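Local coordinates for protein ATP-dependent RNA helicase HrpB (Escherichia coli, PDB 6EUD) that hydrolyses ATP to ADP and phosphate as a DExH-box RNA helicase that binds single-stranded RNA, at residues 191-196 against 201-206; 205-210 against 216-221. All coordinates share one frame; numbering follows the deposited sequence.

Interaction 1. Residues 191-196 against 201-206; sequences LPLPAH and DAVAVA
Leu-193 lies against the helix at Ala-202, and this is the tight half of the contact: its CD2 is 3.8 Å from Ala-202 CB, and its own CB is at 4.0 Å from the same methyl. With CG beside the backbone N and anti to the carbonyl carbon (chi1 -56°), the leucine fork reaches over the helix surface. Its other branch, CD1, slants across the Val-203 side chain and stops 4.1 Å from Val-203 CG2. One helical turn further on, Leu-191 touches through a single methyl, CD2, which meets Ala-206 CB at 3.7 Å. The three helix residues are buried, and no hydrogen bond spans the two segments; the small Ala-202 methyl probably lets the chain come close at Leu-193. Toward solvent the fit slackens. Pro-194 only grazes the helix, its CD 4.4 Å from Ala-202 CB, and turns its CB instead to one face of the His-196 ring, while much of Leu-191 stays exposed. Leu-191 still bonds through its backbone to His-337, at the end of strand 333-337. The arrangement is that of a beta-alpha connection in a RecA-like helicase domain: the chain leaves strand 186-190 and doubles back along the first turns of helix 199-213.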
loop_
_atom_site.group_PDB
_atom_site.type_symbol
_atom_site.label_atom_id
_atom_site.label_comp_id
_atom_site.label_asym_id
_atom_site.label_seq_id
_atom_site.Cartn_x
_atom_site.Cartn_y
_atom_site.Cartn_z
ATOM N N LEU A 191 -22.258 8.055 22.155
ATOM C CA LEU A 191 -22.970 9.269 21.804
ATOM C C LEU A 191 -22.532 9.708 20.423
ATOM O O LEU A 191 -21.465 10.301 20.276
ATOM C CB LEU A 191 -22.693 10.392 22.814
ATOM C CG LEU A 191 -23.395 11.719 22.452
ATOM C CD1 LEU A 191 -24.927 11.642 22.689
ATOM C CD2 LEU A 191 -22.804 12.912 23.201
ATOM N N PRO A 192 -23.353 9.434 19.402
ATOM C CA PRO A 192 -22.981 9.896 18.061
ATOM C C PRO A 192 -23.051 11.408 17.998
ATOM O O PRO A 192 -23.868 11.970 18.713
ATOM C CB PRO A 192 -24.036 9.253 17.148
ATOM C CG PRO A 192 -25.217 9.036 18.039
ATOM C CD PRO A 192 -24.677 8.788 19.430
ATOM N N LEU A 193 -22.207 12.050 17.185
ATOM C CA LEU A 193 -22.274 13.500 17.006
ATOM C C LEU A 193 -23.284 13.821 15.912
ATOM O O LEU A 193 -23.334 13.141 14.890
ATOM C CB LEU A 193 -20.895 14.073 16.673
ATOM C CG LEU A 193 -19.860 13.703 17.742
ATOM C CD1 LEU A 193 -18.469 14.152 17.384
ATOM C CD2 LEU A 193 -20.273 14.292 19.094
ATOM N N PRO A 194 -24.110 14.850 16.128
ATOM C CA PRO A 194 -25.103 15.169 15.097
ATOM C C PRO A 194 -24.478 15.675 13.794
ATOM O O PRO A 194 -23.453 16.363 13.807
ATOM C CB PRO A 194 -25.976 16.248 15.763
ATOM C CG PRO A 194 -25.162 16.782 16.853
ATOM C CD PRO A 194 -24.244 15.697 17.320
ATOM N N ALA A 195 -25.109 15.310 12.678
ATOM C CA ALA A 195 -24.683 15.726 11.342
ATOM C C ALA A 195 -24.831 17.243 11.094
ATOM O O ALA A 195 -24.160 17.797 10.209
ATOM C CB ALA A 195 -25.469 14.949 10.285
ATOM N N HIS A 196 -25.701 17.901 11.861
ATOM C CA HIS A 196 -25.938 19.338 11.705
ATOM C C HIS A 196 -25.090 20.238 12.638
ATOM O O HIS A 196 -25.356 21.431 12.768
ATOM C CB HIS A 196 -27.417 19.635 11.931
ATOM C CG HIS A 196 -27.929 19.097 13.221
ATOM N ND1 HIS A 196 -27.617 19.662 14.443
ATOM C CD2 HIS A 196 -28.708 18.018 13.495
ATOM C CE1 HIS A 196 -28.196 18.974 15.406
ATOM N NE2 HIS A 196 -28.861 17.971 14.861
ATOM N N ASP A 201 -17.670 22.049 17.865
ATOM C CA ASP A 201 -18.827 22.369 18.709
ATOM C C ASP A 201 -19.425 21.120 19.345
ATOM O O ASP A 201 -19.754 21.102 20.532
ATOM C CB ASP A 201 -19.921 23.068 17.904
ATOM C CG ASP A 201 -19.564 24.499 17.546
ATOM O OD1 ASP A 201 -18.757 25.114 18.275
ATOM O OD2 ASP A 201 -20.095 25.008 16.533
ATOM N N ALA A 202 -19.585 20.077 18.539
ATOM C CA ALA A 202 -20.207 18.860 19.010
ATOM C C ALA A 202 -19.354 18.249 20.120
ATOM O O ALA A 202 -19.893 17.846 21.148
ATOM C CB ALA A 202 -20.413 17.869 17.855
ATOM N N VAL A 203 -18.033 18.214 19.933
ATOM C CA VAL A 203 -17.171 17.599 20.945
ATOM C C VAL A 203 -17.229 18.435 22.235
ATOM O O VAL A 203 -17.277 17.881 23.342
ATOM C CB VAL A 203 -15.701 17.433 20.462
ATOM C CG1 VAL A 203 -14.783 17.052 21.604
ATOM C CG2 VAL A 203 -15.603 16.376 19.372
ATOM N N ALA A 204 -17.260 19.754 22.095
ATOM C CA ALA A 204 -17.255 20.628 23.268
ATOM C C ALA A 204 -18.540 20.479 24.039
ATOM O O ALA A 204 -18.544 20.523 25.270
ATOM C CB ALA A 204 -17.046 22.110 22.864
ATOM N N VAL A 205 -19.643 20.312 23.318
ATOM C CA VAL A 205 -20.920 20.176 23.985
ATOM C C VAL A 205 -20.990 18.855 24.726
ATOM O O VAL A 205 -21.436 18.804 25.859
ATOM C CB VAL A 205 -22.087 20.299 22.994
ATOM C CG1 VAL A 205 -23.387 19.742 23.594
ATOM C CG2 VAL A 205 -22.261 21.761 22.601
ATOM N N ALA A 206 -20.537 17.781 24.088
ATOM C CA ALA A 206 -20.531 16.472 24.732
ATOM C C ALA A 206 -19.642 16.494 25.970
ATOM O O ALA A 206 -20.016 15.952 27.007
ATOM C CB ALA A 206 -20.070 15.389 23.755
#

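Interaction 2. Residues 205-210 against 216-221; sequences VATAEM and GSLLLF
Thr-207 OG1, which lies against the methyls of Leu-220, is hydrogen-bonded to the carbonyl O of Val-203 one turn earlier in the same helix, so the hydroxyl is satisfied although the residue is buried. Helix 199-213 and strand 217-221 form the second half of a beta-alpha-beta crossover in the RecA-like C-terminal helicase domain. The two short segments run nearly antiparallel, at 161°, with their axes 10.4 Å apart. Thr-207 is the helix residue whose CA lies nearest the strand, and both its branches are used. Held anti to the backbone N, CG2 meets Leu-218, with CD1 and CD2 of that fork both at 4.0 Å. OG1, beside the backbone N (chi1 -60°), is turned to Leu-220 instead. Cutting Thr-207 back to an alanine is likely to open a gap beside the Leu-218 and Leu-220 methyls and to leave the Val-203 carbonyl without its side-chain partner. Beyond the threonine, Met-210 continues the apolar layer, its CB and CG both lying against Leu-218 CD1; the Met-210 side chain also packs on Ile-334 and Leu-336 of strand 333-337. Val-291 of strand 287-302 lies beside Thr-207, Leu-218 and Leu-220 and extends the same layer across the sheet. All four residues touching across this contact are buried, and none of their interactions with each other is a hydrogen bond. Leu-218 CD1 is shared between two neighbours on the helix, for besides Thr-207 CG2 it is 4.1 Å from Met-210 CB.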
loop_
_atom_site.group_PDB
_atom_site.type_symbol
_atom_site.label_atom_id
_atom_site.label_comp_id
_atom_site.label_asym_id
_atom_site.label_seq_id
_atom_site.Cartn_x
_atom_site.Cartn_y
_atom_site.Cartn_z
ATOM N N VAL A 205 -19.643 20.312 23.318
ATOM C CA VAL A 205 -20.920 20.176 23.985
ATOM C C VAL A 205 -20.990 18.855 24.726
ATOM O O VAL A 205 -21.436 18.804 25.859
ATOM C CB VAL A 205 -22.087 20.299 22.994
ATOM C CG1 VAL A 205 -23.387 19.742 23.594
ATOM C CG2 VAL A 205 -22.261 21.761 22.601
ATOM N N ALA A 206 -20.537 17.781 24.088
ATOM C CA ALA A 206 -20.531 16.472 24.732
ATOM C C ALA A 206 -19.642 16.494 25.970
ATOM O O ALA A 206 -20.016 15.952 27.007
ATOM C CB ALA A 206 -20.070 15.389 23.755
ATOM N N THR A 207 -18.486 17.150 25.863
ATOM C CA THR A 207 -17.494 17.200 26.941
ATOM C C THR A 207 -17.982 18.040 28.137
ATOM O O THR A 207 -17.808 17.640 29.295
ATOM C CB THR A 207 -16.150 17.755 26.415
ATOM O OG1 THR A 207 -15.666 16.902 25.370
ATOM C CG2 THR A 207 -15.096 17.830 27.502
ATOM N N ALA A 208 -18.605 19.184 27.860
ATOM C CA ALA A 208 -19.128 20.033 28.927
ATOM C C ALA A 208 -20.244 19.322 29.663
ATOM O O ALA A 208 -20.420 19.515 30.869
ATOM C CB ALA A 208 -19.627 21.374 28.370
ATOM N N GLU A 209 -20.992 18.495 28.944
ATOM C CA GLU A 209 -22.069 17.753 29.561
ATOM C C GLU A 209 -21.530 16.635 30.458
ATOM O O GLU A 209 -22.100 16.350 31.507
ATOM C CB GLU A 209 -23.003 17.193 28.492
ATOM C CG GLU A 209 -24.152 16.327 29.034
ATOM C CD GLU A 209 -25.143 17.107 29.918
ATOM O OE1 GLU A 209 -25.085 18.362 29.958
ATOM O OE2 GLU A 209 -25.991 16.459 30.569
ATOM N N MET A 210 -20.439 15.996 30.056
ATOM C CA MET A 210 -19.802 15.016 30.924
ATOM C C MET A 210 -19.270 15.638 32.227
ATOM O O MET A 210 -19.388 15.057 33.309
ATOM C CB MET A 210 -18.678 14.312 30.184
ATOM C CG MET A 210 -18.238 13.036 30.886
ATOM S SD MET A 210 -18.137 11.680 29.777
ATOM C CE MET A 210 -17.521 10.476 30.886
ATOM N N GLY A 216 -14.605 14.540 38.447
ATOM C CA GLY A 216 -13.231 14.176 38.124
ATOM C C GLY A 216 -12.590 14.929 36.984
ATOM O O GLY A 216 -13.230 15.756 36.337
ATOM N N SER A 217 -11.311 14.659 36.752
ATOM C CA SER A 217 -10.620 15.236 35.609
ATOM C C SER A 217 -10.831 14.346 34.407
ATOM O O SER A 217 -11.108 13.145 34.537
ATOM C CB SER A 217 -9.129 15.428 35.880
ATOM O OG SER A 217 -8.928 16.517 36.762
ATOM N N LEU A 218 -10.682 14.955 33.236
ATOM C CA LEU A 218 -11.167 14.384 32.007
ATOM C C LEU A 218 -10.087 14.425 30.942
ATOM O O LEU A 218 -9.436 15.458 30.755
ATOM C CB LEU A 218 -12.417 15.144 31.541
ATOM C CG LEU A 218 -13.235 14.649 30.345
ATOM C CD1 LEU A 218 -14.701 15.148 30.444
ATOM C CD2 LEU A 218 -12.597 15.138 29.063
ATOM N N LEU A 219 -9.929 13.305 30.235
ATOM C CA LEU A 219 -8.983 13.191 29.128
ATOM C C LEU A 219 -9.746 13.062 27.805
ATOM O O LEU A 219 -10.535 12.129 27.597
ATOM C CB LEU A 219 -8.047 11.985 29.315
ATOM C CG LEU A 219 -7.030 11.685 28.196
ATOM C CD1 LEU A 219 -6.045 12.857 27.916
ATOM C CD2 LEU A 219 -6.261 10.410 28.538
ATOM N N LEU A 220 -9.497 14.011 26.919
ATOM C CA LEU A 220 -10.198 14.093 25.647
ATOM C C LEU A 220 -9.253 13.757 24.495
ATOM O O LEU A 220 -8.274 14.471 24.283
ATOM C CB LEU A 220 -10.783 15.500 25.477
ATOM C CG LEU A 220 -11.358 15.917 24.129
ATOM C CD1 LEU A 220 -12.459 14.963 23.664
ATOM C CD2 LEU A 220 -11.877 17.364 24.228
ATOM N N PHE A 221 -9.539 12.678 23.766
ATOM C CA PHE A 221 -8.719 12.284 22.619
ATOM C C PHE A 221 -9.243 12.928 21.354
ATOM O O PHE A 221 -10.419 12.810 21.061
ATOM C CB PHE A 221 -8.685 10.755 22.448
ATOM C CG PHE A 221 -7.897 10.025 23.536
ATOM C CD1 PHE A 221 -8.554 9.378 24.592
ATOM C CD2 PHE A 221 -6.503 9.984 23.499
ATOM C CE1 PHE A 221 -7.833 8.697 25.592
ATOM C CE2 PHE A 221 -5.772 9.308 24.493
ATOM C CZ PHE A 221 -6.437 8.663 25.539
#

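Both contacts use helix 199-213, with Val-205 and Ala-206 common to their segments and centres 12 Å apart. Interaction 1 sets the incoming loop on its early turns; interaction 2 seats its later turns on strand 217-221. The two meet directly where Val-203 CG1 comes within 3.7 Å of Leu-220 CD1, so Val-203 faces the loop with one methyl and the strand with the other. Together they trace the connection from strand 186-190 to strand 217-221, which run in the same direction in one sheet. Neither lies near the predicted ATP-binding residues or the DEFH box; both are packing within the C-terminal helicase domain.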